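Local coordinates for protein nucleoporin NUP170 (Chaetomium thermophilum, PDB 5HAX) that probably serves as a scaffold nucleoporin of the nuclear pore complex, joining a beta-propeller to an alpha-helical region, at residues R487-G499 and F516-A529. Residues are numbered along the deposited sequence; the frame is centred on the assembly and turned at random.
Sequences RRRLVDIFAKALG and FINQYGRVETIAAA
Phe494 and Phe516 meet in a T-shaped pair: the CD2 edge of Phe494 points into the face of Phe516, with ring centroids 4.9 Å apart and planes at 71°. The Phe516 ring in turn is a knob in the surface of helix 490-499, with Ile493 CG2 and Ala497 CB at its edge and Phe494 CA 3.6 Å from Phe516 CZ; Trp47 stacks on it from outside the two segments. Phe494 extends with CG anti to its own amide nitrogen (chi1 -168°), which carries the ring in between Phe516 and helix 522-529, a knob among Phe516, Thr525, Ala528 and Ala529. There Phe494 CE1 comes to 3.5 Å from Ala529 CB, Ala528 CB lies over one face of the ring, and Thr525 CG2 is 3.9 Å from Phe494 CE2. Swapping this phenylalanine for an alanine is likely to open a gap between the helices and leave the face of Phe516 without its aromatic partner.

One turn earlier, Leu490 is another knob from the same helix, set among Phe516, Tyr520, Glu524 and Ala528. Leu490 CD1 sits over the Tyr520 ring in a CH-pi contact, 3.7 Å from the centroid, while Leu490 CG rests 3.9 Å from Ala528 CB. No hydrogen bond crosses this buried, largely apolar interface. Helices 490-499 and 522-529 cross at -71°, axes 9.5 Å apart, in knobs-into-holes packing that begins the alpha-helical region directly after the last strand of the beta-propeller.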
ATOM      1  N   ARG A 487       9.856   2.836   0.586  1.00 42.35           N
ATOM      2  CA  ARG A 487       9.415   3.736   1.640  1.00 37.61           C
ATOM      3  C   ARG A 487      10.184   3.453   2.924  1.00 41.36           C
ATOM      4  O   ARG A 487      10.379   2.294   3.305  1.00 40.01           O
ATOM      5  CB  ARG A 487       7.910   3.561   1.868  1.00 40.42           C
ATOM      6  CG  ARG A 487       7.338   4.266   3.087  1.00 42.95           C
ATOM      7  CD  ARG A 487       7.481   5.769   2.991  1.00 40.05           C
ATOM      8  NE  ARG A 487       6.734   6.447   4.049  1.00 38.96           N
ATOM      9  CZ  ARG A 487       7.092   7.600   4.607  1.00 35.67           C
ATOM     10  NH1 ARG A 487       8.198   8.225   4.223  1.00 34.91           N
ATOM     11  NH2 ARG A 487       6.339   8.127   5.562  1.00 35.54           N
ATOM     12  N   ARG A 488      10.623   4.515   3.593  1.00 39.13           N
ATOM     13  CA  ARG A 488      11.357   4.400   4.848  1.00 41.68           C
ATOM     14  C   ARG A 488      10.434   4.689   6.023  1.00 46.48           C
ATOM     15  O   ARG A 488       9.680   5.668   6.003  1.00 42.83           O
ATOM     16  CB  ARG A 488      12.556   5.348   4.865  1.00 45.80           C
ATOM     17  CG  ARG A 488      13.680   4.868   3.970  1.00 49.94           C
ATOM     18  CD  ARG A 488      14.806   5.870   3.847  1.00 60.71           C
ATOM     19  NE  ARG A 488      15.770   5.765   4.938  1.00 50.87           N
ATOM     20  CZ  ARG A 488      17.072   6.010   4.817  1.00 76.65           C
ATOM     21  NH1 ARG A 488      17.868   5.888   5.871  1.00 83.94           N
ATOM     22  NH2 ARG A 488      17.585   6.373   3.647  1.00 63.91           N
ATOM     23  N   ARG A 489      10.490   3.823   7.031  1.00 41.71           N
ATOM     24  CA  ARG A 489       9.710   3.959   8.250  1.00 40.26           C
ATOM     25  C   ARG A 489      10.452   4.826   9.262  1.00 41.00           C
ATOM     26  O   ARG A 489      11.628   5.157   9.096  1.00 41.80           O
ATOM     27  CB  ARG A 489       9.425   2.586   8.858  1.00 40.33           C
ATOM     28  CG  ARG A 489       8.792   1.577   7.906  1.00 43.92           C
ATOM     29  CD  ARG A 489       8.969   0.153   8.426  1.00 45.26           C
ATOM     30  NE  ARG A 489      10.377  -0.241   8.454  1.00 42.36           N
ATOM     31  CZ  ARG A 489      10.841  -1.338   9.042  1.00 52.44           C
ATOM     32  NH1 ARG A 489      12.138  -1.607   9.010  1.00 45.98           N
ATOM     33  NH2 ARG A 489      10.016  -2.167   9.670  1.00 44.45           N
ATOM     34  N   LEU A 490       9.745   5.182  10.336  1.00 42.95           N
ATOM     35  CA  LEU A 490      10.372   5.914  11.431  1.00 41.44           C
ATOM     36  C   LEU A 490      11.584   5.163  11.974  1.00 39.24           C
ATOM     37  O   LEU A 490      12.648   5.754  12.186  1.00 42.04           O
ATOM     38  CB  LEU A 490       9.347   6.163  12.538  1.00 44.18           C
ATOM     39  CG  LEU A 490       9.895   6.694  13.866  1.00 45.42           C
ATOM     40  CD1 LEU A 490      10.643   8.004  13.663  1.00 44.29           C
ATOM     41  CD2 LEU A 490       8.769   6.862  14.876  1.00 45.61           C
ATOM     42  N   VAL A 491      11.442   3.854  12.207  1.00 40.38           N
ATOM     43  CA  VAL A 491      12.550   3.076  12.760  1.00 44.64           C
ATOM     44  C   VAL A 491      13.734   3.059  11.803  1.00 46.23           C
ATOM     45  O   VAL A 491      14.891   3.025  12.238  1.00 47.48           O
ATOM     46  CB  VAL A 491      12.095   1.643  13.106  1.00 46.00           C
ATOM     47  CG1 VAL A 491      11.122   1.662  14.276  1.00 46.96           C
ATOM     48  CG2 VAL A 491      11.486   0.950  11.889  1.00 47.98           C
ATOM     49  N   ASP A 492      13.473   3.074  10.492  1.00 45.02           N
ATOM     50  CA  ASP A 492      14.563   3.165   9.526  1.00 44.85           C
ATOM     51  C   ASP A 492      15.273   4.509   9.628  1.00 44.26           C
ATOM     52  O   ASP A 492      16.508   4.570   9.607  1.00 48.28           O
ATOM     53  CB  ASP A 492      14.032   2.954   8.108  1.00 45.93           C
ATOM     54  CG  ASP A 492      13.321   1.627   7.940  1.00 45.10           C
ATOM     55  OD1 ASP A 492      13.882   0.588   8.350  1.00 51.26           O
ATOM     56  OD2 ASP A 492      12.195   1.628   7.400  1.00 45.51           O
ATOM     57  N   ILE A 493      14.506   5.597   9.734  1.00 47.98           N
ATOM     58  CA  ILE A 493      15.097   6.925   9.876  1.00 46.90           C
ATOM     59  C   ILE A 493      15.830   7.036  11.206  1.00 46.49           C
ATOM     60  O   ILE A 493      16.959   7.536  11.277  1.00 44.49           O
ATOM     61  CB  ILE A 493      14.008   8.006   9.748  1.00 48.36           C
ATOM     62  CG1 ILE A 493      13.379   7.969   8.351  1.00 49.15           C
ATOM     63  CG2 ILE A 493      14.581   9.391  10.050  1.00 52.05           C
ATOM     64  CD1 ILE A 493      12.106   8.783   8.236  1.00 53.66           C
ATOM     65  N   PHE A 494      15.190   6.582  12.285  1.00 42.58           N
ATOM     66  CA  PHE A 494      15.797   6.681  13.606  1.00 49.55           C
ATOM     67  C   PHE A 494      17.106   5.904  13.669  1.00 46.52           C
ATOM     68  O   PHE A 494      18.109   6.406  14.191  1.00 46.78           O
ATOM     69  CB  PHE A 494      14.816   6.179  14.663  1.00 44.95           C
ATOM     70  CG  PHE A 494      15.222   6.507  16.069  1.00 51.06           C
ATOM     71  CD1 PHE A 494      15.783   5.541  16.888  1.00 46.61           C
ATOM     72  CD2 PHE A 494      15.046   7.784  16.572  1.00 53.42           C
ATOM     73  CE1 PHE A 494      16.158   5.843  18.181  1.00 51.13           C
ATOM     74  CE2 PHE A 494      15.418   8.092  17.864  1.00 57.67           C
ATOM     75  CZ  PHE A 494      15.975   7.120  18.670  1.00 53.67           C
ATOM     76  N   ALA A 495      17.120   4.684  13.129  1.00 49.50           N
ATOM     77  CA  ALA A 495      18.341   3.885  13.130  1.00 50.64           C
ATOM     78  C   ALA A 495      19.436   4.548  12.305  1.00 51.93           C
ATOM     79  O   ALA A 495      20.598   4.599  12.727  1.00 48.55           O
ATOM     80  CB  ALA A 495      18.045   2.485  12.596  1.00 42.12           C
ATOM     81  N   LYS A 496      19.087   5.059  11.122  1.00 49.43           N
ATOM     82  CA  LYS A 496      20.074   5.720  10.275  1.00 50.47           C
ATOM     83  C   LYS A 496      20.634   6.961  10.957  1.00 49.20           C
ATOM     84  O   LYS A 496      21.851   7.183  10.957  1.00 52.64           O
ATOM     85  CB  LYS A 496      19.438   6.079   8.932  1.00 55.41           C
ATOM     86  CG  LYS A 496      20.394   6.656   7.894  1.00 57.65           C
ATOM     87  CD  LYS A 496      21.043   5.571   7.048  1.00 71.48           C
ATOM     88  CE  LYS A 496      21.600   6.147   5.754  1.00 89.12           C
ATOM     89  NZ  LYS A 496      22.159   5.096   4.861  1.00 99.47           N
ATOM     90  N   ALA A 497      19.762   7.779  11.550  1.00 50.98           N
ATOM     91  CA  ALA A 497      20.212   8.986  12.239  1.00 46.77           C
ATOM     92  C   ALA A 497      21.154   8.642  13.387  1.00 57.77           C
ATOM     93  O   ALA A 497      22.209   9.266  13.548  1.00 51.52           O
ATOM     94  CB  ALA A 497      19.007   9.774  12.749  1.00 49.65           C
ATOM     95  N   LEU A 498      20.787   7.647  14.198  1.00 49.61           N
ATOM     96  CA  LEU A 498      21.663   7.215  15.282  1.00 53.87           C
ATOM     97  C   LEU A 498      22.987   6.686  14.752  1.00 61.26           C
ATOM     98  O   LEU A 498      24.032   6.879  15.387  1.00 57.61           O
ATOM     99  CB  LEU A 498      20.968   6.149  16.128  1.00 51.55           C
ATOM    100  CG  LEU A 498      20.271   6.629  17.403  1.00 53.01           C
ATOM    101  CD1 LEU A 498      19.313   7.780  17.124  1.00 60.93           C
ATOM    102  CD2 LEU A 498      19.543   5.468  18.059  1.00 60.36           C
ATOM    103  N   GLY A 499      22.967   6.020  13.595  1.00 58.41           N
ATOM    104  CA  GLY A 499      24.205   5.544  13.001  1.00 67.10           C
ATOM    105  C   GLY A 499      25.191   6.659  12.712  1.00 62.64           C
ATOM    106  O   GLY A 499      26.403   6.431  12.696  1.00 68.34           O
ATOM    107  N   PHE A 516      13.371  14.316  16.560  1.00 53.91           N
ATOM    108  CA  PHE A 516      12.314  13.311  16.488  1.00 47.69           C
ATOM    109  C   PHE A 516      11.165  13.645  17.430  1.00 46.36           C
ATOM    110  O   PHE A 516       9.994  13.475  17.073  1.00 49.28           O
ATOM    111  CB  PHE A 516      12.884  11.929  16.808  1.00 48.47           C
ATOM    112  CG  PHE A 516      13.720  11.347  15.706  1.00 51.26           C
ATOM    113  CD1 PHE A 516      13.127  10.673  14.653  1.00 46.44           C
ATOM    114  CD2 PHE A 516      15.099  11.467  15.724  1.00 49.95           C
ATOM    115  CE1 PHE A 516      13.892  10.136  13.638  1.00 51.09           C
ATOM    116  CE2 PHE A 516      15.869  10.931  14.711  1.00 51.88           C
ATOM    117  CZ  PHE A 516      15.264  10.265  13.667  1.00 48.38           C
ATOM    118  N   ILE A 517      11.478  14.114  18.641  1.00 49.85           N
ATOM    119  CA  ILE A 517      10.432  14.432  19.611  1.00 48.73           C
ATOM    120  C   ILE A 517       9.561  15.571  19.100  1.00 51.76           C
ATOM    121  O   ILE A 517       8.333  15.550  19.252  1.00 51.17           O
ATOM    122  CB  ILE A 517      11.061  14.767  20.978  1.00 53.05           C
ATOM    123  CG1 ILE A 517      11.713  13.516  21.574  1.00 57.83           C
ATOM    124  CG2 ILE A 517      10.007  15.325  21.937  1.00 49.47           C
ATOM    125  CD1 ILE A 517      12.514  13.773  22.838  1.00 56.30           C
ATOM    126  N   ASN A 518      10.176  16.583  18.488  1.00 52.08           N
ATOM    127  CA  ASN A 518       9.419  17.727  17.996  1.00 61.96           C
ATOM    128  C   ASN A 518       8.480  17.359  16.854  1.00 56.75           C
ATOM    129  O   ASN A 518       7.476  18.050  16.653  1.00 62.89           O
ATOM    130  CB  ASN A 518      10.370  18.836  17.548  1.00 68.08           C
ATOM    131  CG  ASN A 518      11.080  19.506  18.712  1.00 77.88           C
ATOM    132  OD1 ASN A 518      10.663  19.382  19.864  1.00 72.74           O
ATOM    133  ND2 ASN A 518      12.152  20.227  18.413  1.00 83.98           N
ATOM    134  N   GLN A 519       8.776  16.295  16.108  1.00 55.49           N
ATOM    135  CA  GLN A 519       7.928  15.861  15.002  1.00 55.59           C
ATOM    136  C   GLN A 519       6.966  14.749  15.402  1.00 52.76           C
ATOM    137  O   GLN A 519       5.769  14.836  15.116  1.00 52.98           O
ATOM    138  CB  GLN A 519       8.789  15.388  13.825  1.00 55.92           C
ATOM    139  CG  GLN A 519       7.972  14.933  12.618  1.00 55.70           C
ATOM    140  CD  GLN A 519       8.832  14.424  11.481  1.00 59.17           C
ATOM    141  OE1 GLN A 519      10.056  14.535  11.514  1.00 66.94           O
ATOM    142  NE2 GLN A 519       8.191  13.856  10.464  1.00 56.52           N
ATOM    143  N   TYR A 520       7.470  13.703  16.060  1.00 50.14           N
ATOM    144  CA  TYR A 520       6.693  12.504  16.347  1.00 53.12           C
ATOM    145  C   TYR A 520       6.146  12.455  17.767  1.00 47.69           C
ATOM    146  O   TYR A 520       5.281  11.618  18.048  1.00 43.16           O
ATOM    147  CB  TYR A 520       7.554  11.256  16.108  1.00 48.95           C
ATOM    148  CG  TYR A 520       7.872  10.986  14.654  1.00 51.59           C
ATOM    149  CD1 TYR A 520       7.097  10.108  13.909  1.00 53.63           C
ATOM    150  CD2 TYR A 520       8.946  11.604  14.027  1.00 48.88           C
ATOM    151  CE1 TYR A 520       7.380   9.854  12.579  1.00 49.82           C
ATOM    152  CE2 TYR A 520       9.237  11.355  12.698  1.00 53.85           C
ATOM    153  CZ  TYR A 520       8.449  10.479  11.980  1.00 43.55           C
ATOM    154  OH  TYR A 520       8.731  10.225  10.658  1.00 50.74           O
ATOM    155  N   GLY A 521       6.617  13.318  18.659  1.00 51.73           N
ATOM    156  CA  GLY A 521       6.293  13.207  20.065  1.00 49.13           C
ATOM    157  C   GLY A 521       7.231  12.257  20.791  1.00 55.10           C
ATOM    158  O   GLY A 521       7.931  11.440  20.191  1.00 43.16           O
ATOM    159  N   ARG A 522       7.234  12.370  22.121  1.00 52.85           N
ATOM    160  CA  ARG A 522       8.208  11.627  22.917  1.00 53.66           C
ATOM    161  C   ARG A 522       7.920  10.130  22.903  1.00 43.96           C
ATOM    162  O   ARG A 522       8.846   9.320  22.788  1.00 46.72           O
ATOM    163  CB  ARG A 522       8.230  12.159  24.351  1.00 60.18           C
ATOM    164  CG  ARG A 522       9.406  11.645  25.180  1.00 61.43           C
ATOM    165  CD  ARG A 522       9.498  12.336  26.538  1.00 71.00           C
ATOM    166  NE  ARG A 522       9.656  13.784  26.417  1.00 85.72           N
ATOM    167  CZ  ARG A 522      10.824  14.415  26.318  1.00 86.47           C
ATOM    168  NH1 ARG A 522      10.853  15.737  26.213  1.00 78.17           N
ATOM    169  NH2 ARG A 522      11.962  13.732  26.323  1.00 75.23           N
ATOM    170  N   VAL A 523       6.648   9.737  23.015  1.00 47.42           N
ATOM    171  CA  VAL A 523       6.316   8.316  23.104  1.00 44.88           C
ATOM    172  C   VAL A 523       6.712   7.594  21.821  1.00 50.50           C
ATOM    173  O   VAL A 523       7.358   6.540  21.856  1.00 42.04           O
ATOM    174  CB  VAL A 523       4.820   8.130  23.417  1.00 52.88           C
ATOM    175  CG1 VAL A 523       4.425   6.656  23.325  1.00 51.81           C
ATOM    176  CG2 VAL A 523       4.492   8.679  24.803  1.00 50.06           C
ATOM    177  N   GLU A 524       6.324   8.145  20.669  1.00 44.99           N
ATOM    178  CA  GLU A 524       6.668   7.514  19.398  1.00 45.28           C
ATOM    179  C   GLU A 524       8.179   7.437  19.210  1.00 43.02           C
ATOM    180  O   GLU A 524       8.696   6.445  18.682  1.00 43.22           O
ATOM    181  CB  GLU A 524       6.022   8.277  18.240  1.00 44.24           C
ATOM    182  CG  GLU A 524       4.503   8.134  18.163  1.00 43.25           C
ATOM    183  CD  GLU A 524       4.055   6.788  17.615  1.00 48.13           C
ATOM    184  OE1 GLU A 524       4.908   6.025  17.112  1.00 43.07           O
ATOM    185  OE2 GLU A 524       2.842   6.497  17.683  1.00 46.67           O
ATOM    186  N   THR A 525       8.906   8.469  19.645  1.00 42.10           N
ATOM    187  CA  THR A 525      10.357   8.469  19.494  1.00 42.82           C
ATOM    188  C   THR A 525      11.000   7.400  20.370  1.00 43.89           C
ATOM    189  O   THR A 525      11.883   6.662  19.919  1.00 47.84           O
ATOM    190  CB  THR A 525      10.926   9.846  19.836  1.00 45.66           C
ATOM    191  OG1 THR A 525      10.283  10.848  19.039  1.00 47.84           O
ATOM    192  CG2 THR A 525      12.429   9.885  19.579  1.00 46.95           C
ATOM    193  N   ILE A 526      10.581   7.314  21.634  1.00 46.68           N
ATOM    194  CA  ILE A 526      11.146   6.316  22.535  1.00 46.47           C
ATOM    195  C   ILE A 526      10.743   4.915  22.095  1.00 45.35           C
ATOM    196  O   ILE A 526      11.504   3.956  22.277  1.00 45.84           O
ATOM    197  CB  ILE A 526      10.709   6.608  23.985  1.00 46.31           C
ATOM    198  CG1 ILE A 526      11.250   7.969  24.445  1.00 48.78           C
ATOM    199  CG2 ILE A 526      11.171   5.502  24.935  1.00 49.71           C
ATOM    200  CD1 ILE A 526      12.769   8.064  24.504  1.00 50.56           C
ATOM    201  N   ALA A 527       9.552   4.769  21.511  1.00 43.30           N
ATOM    202  CA  ALA A 527       9.144   3.473  20.978  1.00 40.84           C
ATOM    203  C   ALA A 527      10.023   3.064  19.802  1.00 44.48           C
ATOM    204  O   ALA A 527      10.338   1.880  19.639  1.00 42.73           O
ATOM    205  CB  ALA A 527       7.674   3.517  20.563  1.00 47.44           C
ATOM    206  N   ALA A 528      10.426   4.030  18.974  1.00 43.43           N
ATOM    207  CA  ALA A 528      11.351   3.731  17.886  1.00 45.40           C
ATOM    208  C   ALA A 528      12.708   3.300  18.425  1.00 42.01           C
ATOM    209  O   ALA A 528      13.317   2.358  17.906  1.00 41.49           O
ATOM    210  CB  ALA A 528      11.498   4.949  16.973  1.00 42.54           C
ATOM    211  N   ALA A 529      13.200   3.981  19.463  1.00 46.75           N
ATOM    212  CA  ALA A 529      14.462   3.587  20.077  1.00 49.47           C
ATOM    213  C   ALA A 529      14.378   2.166  20.621  1.00 47.98           C
ATOM    214  O   ALA A 529      15.283   1.351  20.410  1.00 45.37           O
ATOM    215  CB  ALA A 529      14.834   4.571  21.188  1.00 52.46           C
TER